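Local structure of SusD homolog (3SGH) at residues Thr23-Val27 / Tyr83-Phe88; Gly59-Tyr65 / Ser287-Pro293; Met113-Ser118 / Val143-Met147; Ala161-Asn167 / Lys178-Ser182. The protein probably binds glycans at the cell surface as a SusD-like outer-membrane lipoprotein, handing them to a partner transporter in the manner of its family. One frame throughout, in Å; residues are numbered along the deposited sequence.

Contact 1: residues Thr23-Val27 / Tyr83-Phe88; sequences TMFNV and YIYPSF
Asn26 sets its CB over the middle of one face of the Tyr83 ring, a CH-pi contact 3.3 Å from the centroid and only 8° off the ring normal. The Asn26 amide lies at a shallow tilt to the ring, 26° between planes, while Thr23 O approaches the same ring obliquely. At the Phe88 ring, the methyl carbon of Met24, a selenomethionine, lies near the ring plane, at the edge. The site belongs to the helix-rich SusD-like fold, an alpha-alpha superhelix: the junction of helices 17-24 and 26-29 meets the junction of helices 75-84 and 87-95, where the chain bends at Tyr85 and a cis peptide precedes Pro86. Met24 reaches across with CG anti to the carbonyl carbon (chi1 -59°); its chain then bends at chi3, which leads CE to Phe88 CB at 3.9 Å, while Met24 CG rests on Ser87 CB. Next to it, Val27 CG1 packs on Ile84 CD1 at 3.6 Å. Thr108 of helix 100-120 touches both Met24 and Val27 and backs the apolar half. On the polar half the Asn26 amide is held at both ends. Its ND2 donates to Thr23 O at 3.0 Å, on the same face of that carbonyl as Asn26 N, and a water donates to Asn26 OD1 at 2.9 Å and hydrogen-bonds Tyr83 OH at 2.9 Å.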
# COMPACT_ATOMS: atom_id res chain seq x y z
N THR A 23 7.41 6.87 18.01
CA THR A 23 6.48 5.75 18.00
C THR A 23 5.50 5.87 16.85
O THR A 23 5.21 4.90 16.17
CB THR A 23 5.62 5.71 19.25
OG1 THR A 23 6.38 6.18 20.37
CG2 THR A 23 5.10 4.30 19.47
N MSE A 24 4.99 7.09 16.65
CA MSE A 24 3.98 7.34 15.62
C MSE A 24 4.53 6.95 14.25
O MSE A 24 3.82 6.42 13.39
CB MSE A 24 3.52 8.81 15.58
CG MSE A 24 2.93 9.31 16.88
SE MSE A 24 2.40 11.14 16.75
CE MSE A 24 0.92 10.85 15.59
N PHE A 25 5.83 7.20 14.07
CA PHE A 25 6.46 6.97 12.79
C PHE A 25 6.45 5.51 12.35
O PHE A 25 6.72 5.21 11.15
CB PHE A 25 7.93 7.39 12.82
CG PHE A 25 8.21 8.89 12.77
CD1 PHE A 25 7.29 9.84 12.36
CD2 PHE A 25 9.49 9.31 13.09
CE1 PHE A 25 7.66 11.19 12.29
CE2 PHE A 25 9.84 10.65 13.03
CZ PHE A 25 8.95 11.57 12.66
N ASN A 26 6.19 4.58 13.27
CA ASN A 26 6.07 3.17 12.85
C ASN A 26 4.94 2.91 11.84
O ASN A 26 4.98 1.91 11.14
CB ASN A 26 5.89 2.29 14.07
CG ASN A 26 7.19 2.12 14.83
OD1 ASN A 26 8.07 1.38 14.38
ND2 ASN A 26 7.37 2.88 15.91
N VAL A 27 3.96 3.81 11.71
CA VAL A 27 2.96 3.61 10.67
C VAL A 27 3.48 3.69 9.24
O VAL A 27 2.83 3.19 8.34
CB VAL A 27 1.73 4.52 10.78
CG1 VAL A 27 1.04 4.33 12.17
CG2 VAL A 27 2.08 6.00 10.48
N TYR A 83 0.02 2.96 17.42
CA TYR A 83 1.13 3.87 17.14
C TYR A 83 0.69 5.35 17.17
O TYR A 83 1.43 6.21 17.65
CB TYR A 83 1.78 3.54 15.78
CG TYR A 83 2.56 2.25 15.75
CD1 TYR A 83 3.45 1.93 16.77
CD2 TYR A 83 2.48 1.41 14.64
CE1 TYR A 83 4.16 0.76 16.74
CE2 TYR A 83 3.21 0.26 14.58
CZ TYR A 83 4.05 -0.08 15.62
OH TYR A 83 4.78 -1.24 15.56
N ILE A 84 -0.51 5.65 16.67
CA ILE A 84 -0.92 7.02 16.49
C ILE A 84 -1.44 7.64 17.78
O ILE A 84 -1.18 8.82 18.04
CB ILE A 84 -1.99 7.15 15.37
CG1 ILE A 84 -1.36 6.69 14.02
CG2 ILE A 84 -2.56 8.57 15.32
CD1 ILE A 84 -0.03 7.46 13.62
N TYR A 85 -2.15 6.86 18.59
CA TYR A 85 -2.76 7.41 19.82
C TYR A 85 -2.24 6.67 21.04
O TYR A 85 -2.07 5.45 20.96
CB TYR A 85 -4.28 7.29 19.75
CG TYR A 85 -4.91 7.88 18.54
CD1 TYR A 85 -5.14 9.26 18.44
CD2 TYR A 85 -5.37 7.08 17.51
CE1 TYR A 85 -5.75 9.80 17.31
CE2 TYR A 85 -6.00 7.64 16.38
CZ TYR A 85 -6.18 8.98 16.31
OH TYR A 85 -6.76 9.50 15.18
N PRO A 86 -2.04 7.38 22.18
CA PRO A 86 -2.37 8.80 22.43
C PRO A 86 -1.32 9.81 21.98
O PRO A 86 -1.48 10.99 22.21
CB PRO A 86 -2.55 8.84 23.97
CG PRO A 86 -1.60 7.82 24.48
CD PRO A 86 -1.67 6.69 23.45
N SER A 87 -0.24 9.38 21.34
CA SER A 87 0.84 10.31 21.04
C SER A 87 0.37 11.52 20.25
O SER A 87 0.86 12.60 20.51
CB SER A 87 1.99 9.63 20.32
OG SER A 87 2.53 8.63 21.17
N PHE A 88 -0.56 11.34 19.30
CA PHE A 88 -1.04 12.47 18.52
C PHE A 88 -1.56 13.60 19.43
O PHE A 88 -1.23 14.80 19.25
CB PHE A 88 -2.17 12.12 17.53
CG PHE A 88 -2.68 13.32 16.86
CD1 PHE A 88 -1.90 13.94 15.92
CD2 PHE A 88 -3.87 13.91 17.24
CE1 PHE A 88 -2.31 15.12 15.34
CE2 PHE A 88 -4.29 15.07 16.68
CZ PHE A 88 -3.50 15.69 15.72
O HOH W 1 6.84 -1.14 13.51

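Contact 2: residues Gly59-Tyr65 / Ser287-Pro293; sequences GKNIFAY and SGSAEIP
Tyr65 is the tightly held piece of this loop-to-loop contact: its ring is pressed between Gly288 CA on one face, 3.7 Å from the centroid, and the CG of Lys60, from its own segment, on the opposite face. Ser289 O lies at the ring edge and in its plane, where it accepts a short hydrogen bond from Tyr65 OH at 2.6 Å. Pro293 CD lies near the ring plane on the CE1 flank, 3.4 Å from Tyr65 OH. Gly288 has positive phi and no side chain, which lets its CA approach the ring face; a CB here would clash with Ala64 O. Ala64 CB meets Gly288 N at 3.5 Å, and a water joins Ala64 O to Ser287 OG. Segment 287-293 is braced from within, since Ser289 OG donates to Glu291 O at 2.7 Å, nearly along the C=O axis. Toward solvent, around exposed Ile292 and Ala290, the packing thins, though Lys60 NZ is anchored there. Lys60 runs extended beyond CG past Ile292, whose CG2 is 3.8 Å from Gly59 CA. Lys60 NZ donates to Ala290 O at 2.8 Å, coming from above the carbonyl plane, and also forms a salt bridge with Glu442. The segment 59-65 leaves strand 50-52 for helix 70-73, and the loop segment 287-293 follows helix 267-270 and precedes strand 314-317; the loop residues Thr441 and Met444 bond to the backbones of Gly288 and Tyr65, placing the pair among long connections rather than between regular elements.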
# COMPACT_ATOMS: atom_id res chain seq x y z
N GLY A 59 -6.37 -23.85 8.56
CA GLY A 59 -6.61 -24.34 7.19
C GLY A 59 -6.86 -23.18 6.23
O GLY A 59 -6.05 -22.29 6.15
N LYS A 60 -7.98 -23.19 5.52
CA LYS A 60 -8.32 -22.14 4.56
C LYS A 60 -9.16 -20.98 5.15
O LYS A 60 -9.57 -20.09 4.41
CB LYS A 60 -9.04 -22.76 3.37
CG LYS A 60 -8.13 -23.71 2.62
CD LYS A 60 -8.76 -24.24 1.29
CE LYS A 60 -7.80 -25.17 0.56
NZ LYS A 60 -8.46 -25.78 -0.61
N ASN A 61 -9.42 -21.02 6.45
CA ASN A 61 -10.12 -19.90 7.12
C ASN A 61 -9.10 -18.87 7.56
O ASN A 61 -8.84 -18.64 8.75
CB ASN A 61 -11.00 -20.41 8.26
CG ASN A 61 -12.22 -21.11 7.73
OD1 ASN A 61 -12.96 -20.53 6.94
ND2 ASN A 61 -12.39 -22.40 8.08
N ILE A 62 -8.58 -18.21 6.54
CA ILE A 62 -7.49 -17.22 6.67
C ILE A 62 -7.68 -16.15 5.63
O ILE A 62 -8.54 -16.29 4.74
CB ILE A 62 -6.06 -17.88 6.53
CG1 ILE A 62 -5.90 -18.60 5.19
CG2 ILE A 62 -5.75 -18.84 7.74
CD1 ILE A 62 -4.55 -19.28 4.99
N PHE A 63 -6.92 -15.06 5.74
CA PHE A 63 -7.08 -13.94 4.81
C PHE A 63 -7.02 -14.37 3.35
O PHE A 63 -7.73 -13.83 2.52
CB PHE A 63 -5.97 -12.87 5.04
CG PHE A 63 -6.37 -11.74 5.97
CD1 PHE A 63 -7.46 -10.94 5.68
CD2 PHE A 63 -5.64 -11.49 7.12
CE1 PHE A 63 -7.81 -9.89 6.53
CE2 PHE A 63 -5.99 -10.43 7.92
CZ PHE A 63 -7.08 -9.65 7.64
N ALA A 64 -6.13 -15.31 3.03
CA ALA A 64 -5.85 -15.60 1.61
C ALA A 64 -7.07 -16.08 0.87
O ALA A 64 -7.15 -15.92 -0.35
CB ALA A 64 -4.70 -16.63 1.46
N TYR A 65 -8.01 -16.69 1.61
CA TYR A 65 -9.28 -17.16 1.02
C TYR A 65 -10.48 -16.30 1.49
O TYR A 65 -11.66 -16.71 1.43
CB TYR A 65 -9.50 -18.64 1.34
CG TYR A 65 -8.33 -19.57 1.08
CD1 TYR A 65 -7.34 -19.75 2.02
CD2 TYR A 65 -8.26 -20.35 -0.09
CE1 TYR A 65 -6.32 -20.65 1.83
CE2 TYR A 65 -7.26 -21.21 -0.31
CZ TYR A 65 -6.26 -21.39 0.66
OH TYR A 65 -5.23 -22.30 0.49
N SER A 287 -1.21 -17.32 -3.70
CA SER A 287 -1.89 -16.90 -2.49
C SER A 287 -3.27 -17.53 -2.58
O SER A 287 -3.88 -17.51 -3.66
CB SER A 287 -1.98 -15.38 -2.43
OG SER A 287 -2.59 -14.99 -1.23
N GLY A 288 -3.72 -18.17 -1.51
CA GLY A 288 -5.00 -18.84 -1.58
C GLY A 288 -4.87 -20.13 -2.43
O GLY A 288 -5.69 -20.38 -3.32
N SER A 289 -3.85 -20.92 -2.14
CA SER A 289 -3.51 -22.10 -2.95
C SER A 289 -4.56 -23.21 -2.87
O SER A 289 -5.39 -23.24 -1.95
CB SER A 289 -2.13 -22.60 -2.49
OG SER A 289 -2.06 -22.64 -1.07
N ALA A 290 -4.52 -24.13 -3.84
CA ALA A 290 -5.42 -25.27 -3.88
C ALA A 290 -5.29 -26.11 -2.63
O ALA A 290 -6.27 -26.64 -2.15
CB ALA A 290 -5.19 -26.10 -5.14
N GLU A 291 -4.06 -26.28 -2.14
CA GLU A 291 -3.82 -26.93 -0.87
C GLU A 291 -3.63 -25.91 0.28
O GLU A 291 -3.21 -24.76 0.07
CB GLU A 291 -2.62 -27.86 -0.98
CG GLU A 291 -1.23 -27.27 -0.73
CD GLU A 291 -0.80 -26.14 -1.70
OE1 GLU A 291 -1.38 -26.03 -2.83
OE2 GLU A 291 0.18 -25.43 -1.35
N ILE A 292 -3.95 -26.32 1.50
CA ILE A 292 -3.74 -25.44 2.70
C ILE A 292 -2.27 -25.01 2.69
O ILE A 292 -1.39 -25.84 2.53
CB ILE A 292 -4.07 -26.22 4.01
CG1 ILE A 292 -5.57 -26.47 4.11
CG2 ILE A 292 -3.56 -25.48 5.20
CD1 ILE A 292 -5.98 -27.54 5.11
N PRO A 293 -1.98 -23.71 2.86
CA PRO A 293 -0.62 -23.20 2.76
C PRO A 293 0.19 -23.72 3.96
O PRO A 293 -0.29 -23.65 5.07
CB PRO A 293 -0.79 -21.67 2.83
CG PRO A 293 -2.16 -21.40 2.52
CD PRO A 293 -2.94 -22.61 2.99
O HOH W 2 -5.23 -14.40 -1.66

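Contact 3: residues Met113-Ser118 / Val143-Met147; sequences MQLLAS and VWHAM
Met147 and Trp144 carry the apolar packing against Met113, Gln114 and Ala117. The selenium of Met147, a selenomethionine, lies alongside the backbone of the facing helix, 3.5 Å from Gln114 N and 3.9 Å from Met113 CB. A bend at chi3 (-68°) turns Met147 CE back over one face of the Trp144 indole, offset toward the rim, and 4.3 Å from Ala117 CB. The small side chain of Ala117 sits among Val143, Trp144 and Met147, and approaches the indole obliquely, its CB 4.1 Å from Trp144 NE1. Polar contacts gather at the indole edge. Ser118 OG lies in the plane of the ring, 3.4 Å from CZ2 of Trp144, and donates to Gln114 O at 2.8 Å, one turn back in its own helix. That carbonyl is gripped from opposite faces of its plane, by Ser118 OG and by Ser118 N. Arg198 of helix 181-198 is a further partner of Ser118 OG. No direct hydrogen bond joins the two segments; instead a water in the indole plane accepts from Trp144 NE1 at 3.0 Å and donates to Ala117 O, so this buried N-H is satisfied. Outside the two segments Trp491 meets Trp144 with the ring planes at about 80°, and Met195 touches both Trp144 and Met147. Helices 100-120 and 140-162 pass here nearly antiparallel, at 165° and 10.8 Å between axes, an antiparallel helix pair of the kind that builds the alpha-alpha superhelix of SusD-like proteins, related to TPR folds.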
# COMPACT_ATOMS: atom_id res chain seq x y z
N MSE A 113 -4.03 6.76 9.28
CA MSE A 113 -5.47 6.67 9.21
C MSE A 113 -5.99 6.56 7.77
O MSE A 113 -7.07 6.00 7.56
CB MSE A 113 -6.12 7.82 9.95
CG MSE A 113 -5.82 7.73 11.49
SE MSE A 113 -6.51 6.09 12.28
CE MSE A 113 -4.88 5.38 13.01
N GLN A 114 -5.25 7.08 6.79
CA GLN A 114 -5.67 6.87 5.40
C GLN A 114 -5.54 5.39 5.03
O GLN A 114 -6.36 4.86 4.32
CB GLN A 114 -4.94 7.78 4.41
CG GLN A 114 -3.44 7.63 4.27
CD GLN A 114 -2.99 6.44 3.42
OE1 GLN A 114 -3.64 6.09 2.45
NE2 GLN A 114 -1.87 5.82 3.81
N LEU A 115 -4.51 4.74 5.58
CA LEU A 115 -4.38 3.30 5.46
C LEU A 115 -5.55 2.58 6.12
O LEU A 115 -6.16 1.70 5.51
CB LEU A 115 -3.06 2.80 6.04
CG LEU A 115 -2.81 1.29 6.04
CD1 LEU A 115 -3.03 0.70 4.67
CD2 LEU A 115 -1.39 1.01 6.59
N LEU A 116 -5.91 2.98 7.34
CA LEU A 116 -6.96 2.25 8.05
C LEU A 116 -8.31 2.50 7.35
O LEU A 116 -9.13 1.59 7.22
CB LEU A 116 -6.97 2.65 9.54
CG LEU A 116 -7.92 1.83 10.43
CD1 LEU A 116 -7.64 0.30 10.30
CD2 LEU A 116 -7.89 2.32 11.93
N ALA A 117 -8.55 3.72 6.88
CA ALA A 117 -9.78 4.04 6.12
C ALA A 117 -9.85 3.22 4.83
O ALA A 117 -10.94 2.76 4.46
CB ALA A 117 -9.89 5.55 5.79
N SER A 118 -8.71 3.03 4.18
CA SER A 118 -8.59 2.21 2.96
C SER A 118 -8.77 0.71 3.22
O SER A 118 -8.99 -0.07 2.29
CB SER A 118 -7.27 2.49 2.27
OG SER A 118 -7.23 3.85 1.84
N VAL A 143 -14.26 11.49 6.83
CA VAL A 143 -12.85 11.26 7.23
C VAL A 143 -11.88 11.59 6.10
O VAL A 143 -10.87 12.18 6.35
CB VAL A 143 -12.58 9.85 7.84
CG1 VAL A 143 -12.80 8.71 6.85
CG2 VAL A 143 -11.20 9.82 8.43
N TRP A 144 -12.20 11.24 4.85
CA TRP A 144 -11.30 11.61 3.76
C TRP A 144 -11.15 13.13 3.68
O TRP A 144 -10.04 13.65 3.58
CB TRP A 144 -11.78 10.99 2.45
CG TRP A 144 -11.37 9.51 2.36
CD1 TRP A 144 -12.16 8.44 2.65
CD2 TRP A 144 -10.08 8.98 2.01
NE1 TRP A 144 -11.48 7.29 2.47
CE2 TRP A 144 -10.19 7.57 2.11
CE3 TRP A 144 -8.87 9.54 1.63
CZ2 TRP A 144 -9.13 6.72 1.81
CZ3 TRP A 144 -7.79 8.69 1.37
CH2 TRP A 144 -7.93 7.31 1.48
N HIS A 145 -12.26 13.85 3.73
CA HIS A 145 -12.19 15.34 3.69
C HIS A 145 -11.45 15.94 4.89
O HIS A 145 -10.59 16.83 4.72
CB HIS A 145 -13.58 15.94 3.54
CG HIS A 145 -14.17 15.78 2.17
ND1 HIS A 145 -14.98 16.73 1.59
CD2 HIS A 145 -14.09 14.77 1.28
CE1 HIS A 145 -15.37 16.31 0.40
NE2 HIS A 145 -14.85 15.11 0.19
N ALA A 146 -11.74 15.42 6.09
CA ALA A 146 -11.03 15.83 7.30
C ALA A 146 -9.53 15.60 7.19
O ALA A 146 -8.77 16.47 7.60
CB ALA A 146 -11.57 15.11 8.54
N MSE A 147 -9.13 14.44 6.65
CA MSE A 147 -7.71 14.11 6.50
C MSE A 147 -7.05 15.04 5.48
O MSE A 147 -5.92 15.49 5.73
CB MSE A 147 -7.46 12.62 6.17
CG MSE A 147 -7.83 11.70 7.26
SE MSE A 147 -7.32 9.88 6.91
CE MSE A 147 -8.60 9.61 5.46
O HOH W 3 -12.52 4.48 2.84

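Contact 4: residues Ala161-Asn167 / Lys178-Ser182; sequences AATFGVN and KGDCS
Asn167 N donates to Gly179 O at 2.9 Å, the direct hydrogen bond between the segments, nearly straight at 168° although it arrives from above the carbonyl plane. Beside it Val166 CG1 packs on the carbonyl of Lys178, 3.3 Å from that O. The third first-shell group is Cys181, whose SG stands 3.9 Å from Asn167 CB and 4.1 Å from Ala161 CB; with SG anti to the carbonyl carbon (chi1 -68°), the sulfur is directed between them. Ala162 CB faces Cys181 CB at 4.1 Å. Gly179, at positive phi, has no side chain where Asn167 O comes close. Two waters fill in between. One donates to Ala162 O and to Asp180 OD1; the other accepts from Cys181 N at 2.7 Å and donates weakly to Gly165 O. A type I beta turn from Ala162 to Gly165 lies at the C-terminal part of helix 140-162, and Gly165, at positive phi, leaves helical geometry; helix 181-198 begins alongside, the two being consecutive long helices of the alpha-alpha superhelix joined through the short helix 168-171. Both helix starts are capped: Asp180 is an N-cap whose OD1 takes a weak bond from Ser182 N, and Asn167 is the N-cap of helix 168-171, its OD1 accepting from Leu170 N. Farther out, Asp174 accepts from Gly179 N, a second hydrogen bond on the residue whose O receives Asn167 N. Val100, at the start of helix 100-120, touches Ala161, Asn167 and Cys181.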
# COMPACT_ATOMS: atom_id res chain seq x y z
N ALA A 161 8.57 26.25 7.01
CA ALA A 161 9.73 25.72 7.70
C ALA A 161 10.89 25.41 6.72
O ALA A 161 12.05 25.68 7.02
CB ALA A 161 9.32 24.45 8.51
N ALA A 162 10.56 24.88 5.55
CA ALA A 162 11.57 24.44 4.57
C ALA A 162 12.48 25.61 4.09
O ALA A 162 13.66 25.39 3.73
CB ALA A 162 10.88 23.77 3.37
N THR A 163 11.92 26.82 4.06
CA THR A 163 12.65 28.02 3.58
C THR A 163 13.85 28.34 4.48
O THR A 163 14.81 29.02 4.04
CB THR A 163 11.74 29.29 3.43
OG1 THR A 163 11.28 29.73 4.72
CG2 THR A 163 10.54 29.00 2.52
N PHE A 164 13.83 27.84 5.74
CA PHE A 164 14.88 28.19 6.71
C PHE A 164 16.03 27.21 6.70
O PHE A 164 17.04 27.47 7.36
CB PHE A 164 14.30 28.31 8.13
CG PHE A 164 13.31 29.41 8.26
CD1 PHE A 164 13.73 30.72 8.44
CD2 PHE A 164 11.96 29.15 8.18
CE1 PHE A 164 12.80 31.75 8.56
CE2 PHE A 164 11.04 30.17 8.30
CZ PHE A 164 11.46 31.46 8.47
N GLY A 165 15.92 26.12 5.93
CA GLY A 165 16.91 25.06 5.94
C GLY A 165 16.45 23.93 6.86
O GLY A 165 15.37 24.01 7.46
N VAL A 166 17.31 22.92 7.01
CA VAL A 166 17.00 21.70 7.80
C VAL A 166 16.58 22.05 9.23
O VAL A 166 17.23 22.87 9.89
CB VAL A 166 18.24 20.75 7.88
CG1 VAL A 166 17.98 19.60 8.93
CG2 VAL A 166 18.57 20.20 6.48
N ASN A 167 15.52 21.41 9.70
CA ASN A 167 14.92 21.76 10.99
C ASN A 167 15.63 20.96 12.07
O ASN A 167 15.70 19.72 12.00
CB ASN A 167 13.44 21.46 10.96
CG ASN A 167 12.74 21.90 12.22
OD1 ASN A 167 12.72 21.19 13.21
ND2 ASN A 167 12.20 23.13 12.19
N LYS A 178 16.06 13.24 8.07
CA LYS A 178 17.03 13.94 8.94
C LYS A 178 16.67 15.42 9.15
O LYS A 178 17.54 16.30 9.27
CB LYS A 178 18.43 13.80 8.35
CG LYS A 178 18.90 12.35 8.19
CD LYS A 178 20.38 12.28 7.69
CE LYS A 178 21.12 10.95 8.07
NZ LYS A 178 20.49 9.70 7.49
N GLY A 179 15.37 15.69 9.19
CA GLY A 179 14.84 17.03 9.46
C GLY A 179 14.64 17.94 8.28
O GLY A 179 14.24 19.07 8.47
N ASP A 180 14.92 17.45 7.08
CA ASP A 180 14.76 18.24 5.88
C ASP A 180 13.28 18.40 5.53
O ASP A 180 12.65 17.50 4.94
CB ASP A 180 15.54 17.61 4.74
CG ASP A 180 15.55 18.48 3.49
OD1 ASP A 180 14.67 19.38 3.29
OD2 ASP A 180 16.46 18.27 2.66
N CYS A 181 12.71 19.56 5.88
CA CYS A 181 11.28 19.81 5.61
C CYS A 181 10.93 19.96 4.14
O CYS A 181 9.75 19.82 3.79
CB CYS A 181 10.78 21.03 6.38
SG CYS A 181 10.77 20.67 8.20
N SER A 182 11.91 20.23 3.28
CA SER A 182 11.62 20.22 1.84
C SER A 182 11.32 18.81 1.36
O SER A 182 10.50 18.63 0.48
CB SER A 182 12.77 20.82 1.03
OG SER A 182 12.86 22.20 1.33
O HOH W 4 14.72 22.51 3.77
O HOH W 5 13.87 22.00 6.30

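Contact 3 is the buried one, a helix pair packed by selenomethionine, tryptophan and alanine with water as its polar link; the other three are partly buried. Contacts 1 and 3 touch, Ile84 CG1 resting 3.9 Å from Met113 CE, and helix 100-120 follows helix 87-95 in the chain. Contacts 3 and 4 share helix 140-162, which is used near its N-terminal start in contact 3 and at its C-terminal end in contact 4, with centres about 26 Å apart. Contact 4 relies on backbone bonding, helix caps and waters, contact 1 on a CH-pi face and apolar side chains. Contact 2 stands apart, about 47 Å from contact 4 between centres, and joins two loops through a tyrosine hydroxyl and a lysine.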